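Local structure of carbohydrate kinase, FGGY (Rhodospirillum rubrum, 3IFR) at residues A34-T39 / A59-A64. The protein probably phosphorylates D-xylulose, as a xylulose kinase of the FGGY family of carbohydrate kinases. Sequence-based numbering, arbitrary orientation.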
loop_
_atom_site.group_PDB
_atom_site.type_symbol
_atom_site.label_atom_id
_atom_site.label_comp_id
_atom_site.label_asym_id
_atom_site.label_seq_id
_atom_site.Cartn_x
_atom_site.Cartn_y
_atom_site.Cartn_z
ATOM N N ALA A 34 -15.855 -5.378 12.665
ATOM C CA ALA A 34 -15.918 -6.829 12.412
ATOM C C ALA A 34 -14.845 -7.319 11.432
ATOM O O ALA A 34 -14.502 -6.619 10.484
ATOM C CB ALA A 34 -17.304 -7.235 11.928
ATOM N N SER A 35 -14.322 -8.528 11.666
ATOM C CA SER A 35 -13.360 -9.119 10.750
ATOM C C SER A 35 -13.583 -10.600 10.460
ATOM O O SER A 35 -14.334 -11.285 11.146
ATOM C CB SER A 35 -11.928 -8.908 11.230
ATOM O OG SER A 35 -11.636 -9.752 12.321
ATOM N N ARG A 36 -12.910 -11.079 9.420
ATOM C CA ARG A 36 -12.986 -12.471 9.025
ATOM C C ARG A 36 -11.702 -12.763 8.267
ATOM O O ARG A 36 -11.243 -11.933 7.462
ATOM C CB ARG A 36 -14.195 -12.750 8.104
ATOM C CG ARG A 36 -15.602 -12.664 8.729
ATOM C CD ARG A 36 -15.800 -13.673 9.865
ATOM N NE ARG A 36 -17.181 -13.683 10.359
ATOM C CZ ARG A 36 -17.643 -12.831 11.268
ATOM N NH1 ARG A 36 -16.830 -11.912 11.750
ATOM N NH2 ARG A 36 -18.910 -12.884 11.685
ATOM N N PRO A 37 -11.129 -13.956 8.503
ATOM C CA PRO A 37 -9.914 -14.387 7.819
ATOM C C PRO A 37 -10.187 -14.649 6.320
ATOM O O PRO A 37 -11.297 -15.037 5.936
ATOM C CB PRO A 37 -9.571 -15.710 8.543
ATOM C CG PRO A 37 -10.374 -15.685 9.796
ATOM C CD PRO A 37 -11.635 -15.008 9.402
ATOM N N THR A 38 -9.168 -14.436 5.494
ATOM C CA THR A 38 -9.288 -14.675 4.067
ATOM C C THR A 38 -8.135 -15.543 3.766
ATOM O O THR A 38 -7.082 -15.349 4.378
ATOM C CB THR A 38 -9.074 -13.396 3.278
ATOM O OG1 THR A 38 -10.052 -12.445 3.688
ATOM C CG2 THR A 38 -9.150 -13.659 1.773
ATOM N N THR A 39 -8.326 -16.498 2.846
ATOM C CA THR A 39 -7.270 -17.450 2.513
ATOM C C THR A 39 -6.444 -17.002 1.307
ATOM O O THR A 39 -6.993 -16.703 0.234
ATOM C CB THR A 39 -7.830 -18.847 2.208
ATOM O OG1 THR A 39 -8.654 -19.299 3.291
ATOM C CG2 THR A 39 -6.684 -19.838 1.966
ATOM N N ALA A 59 -17.519 -10.352 3.312
ATOM C CA ALA A 59 -18.143 -9.013 3.383
ATOM C C ALA A 59 -19.578 -9.035 3.947
ATOM O O ALA A 59 -19.934 -8.201 4.742
ATOM C CB ALA A 59 -18.110 -8.307 2.020
ATOM N N ARG A 60 -20.404 -9.964 3.496
ATOM C CA ARG A 60 -21.727 -10.149 4.052
ATOM C C ARG A 60 -21.683 -10.365 5.523
ATOM O O ARG A 60 -22.448 -9.757 6.234
ATOM C CB ARG A 60 -22.371 -11.396 3.429
ATOM C CG ARG A 60 -22.870 -11.168 2.017
ATOM C CD ARG A 60 -23.293 -12.449 1.429
ATOM N NE ARG A 60 -24.539 -12.883 2.054
ATOM C CZ ARG A 60 -24.942 -14.153 2.130
ATOM N NH1 ARG A 60 -24.184 -15.130 1.638
ATOM N NH2 ARG A 60 -26.095 -14.434 2.729
ATOM N N ALA A 61 -20.794 -11.235 5.991
ATOM C CA ALA A 61 -20.729 -11.579 7.430
ATOM C C ALA A 61 -20.395 -10.393 8.337
ATOM O O ALA A 61 -20.998 -10.179 9.408
ATOM C CB ALA A 61 -19.702 -12.679 7.663
ATOM N N VAL A 62 -19.392 -9.649 7.905
ATOM C CA VAL A 62 -18.810 -8.552 8.652
ATOM C C VAL A 62 -19.749 -7.327 8.640
ATOM O O VAL A 62 -19.892 -6.649 9.631
ATOM C CB VAL A 62 -17.486 -8.250 7.951
ATOM C CG1 VAL A 62 -17.445 -6.851 7.386
ATOM C CG2 VAL A 62 -16.296 -8.660 8.766
ATOM N N LEU A 63 -20.412 -7.051 7.524
ATOM C CA LEU A 63 -21.416 -5.974 7.502
ATOM C C LEU A 63 -22.602 -6.323 8.412
ATOM O O LEU A 63 -22.974 -5.543 9.258
ATOM C CB LEU A 63 -21.908 -5.661 6.067
ATOM C CG LEU A 63 -20.819 -5.145 5.130
ATOM C CD1 LEU A 63 -21.263 -5.044 3.644
ATOM C CD2 LEU A 63 -20.346 -3.811 5.641
ATOM N N ALA A 64 -23.195 -7.500 8.228
ATOM C CA ALA A 64 -24.245 -7.950 9.140
ATOM C C ALA A 64 -23.802 -7.935 10.619
ATOM O O ALA A 64 -24.547 -7.533 11.513
ATOM C CB ALA A 64 -24.686 -9.301 8.746
#
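Ala34 and Val62 mark the close passage of strand 34-37 and helix 59-64, whose axes come within 7.3 Å and run nearly antiparallel, at 157°. Val62 carries the contact with its CG2 methyl, which lies against the peptide between Ala34 and Ser35. CG2 sits 3.2 Å from Ala34 O and 3.6 Å from Ala34 CB, a close approach, though with chi1 eclipsed at 118° the methyl's exact placement is doubtful. The same Ala34 methyl also rests 3.5 Å from Val62 O on the helix backbone. Arg36, on the same side of the strand as Ala34, passes alongside Val62 in the opposite direction and lays its NE 3.8 Å from Ala61 CB. A bend at chi2 (-61°) turns CD off the line of the chain, and the guanidinium comes obliquely beside the Ala61 methyl. NH1 folds back to Ser35 O, 2.6 Å away in the guanidinium plane, while NH2 makes a salt bridge to Glu65, further along the helix. A leucine in place of Arg36 has no guanidinium, and Glu65 would probably be left without this charged mate, with the Ser35 O bond lost as well. Val62 also touches Ala21 on the neighbouring strand 18-25 and Leu12 on strand 8-14. This is an edge strand of a mixed beta-sheet meeting the helix that packs on the sheet's face, as in the actin-like ATPase fold of the FGGY kinase N-terminal domain.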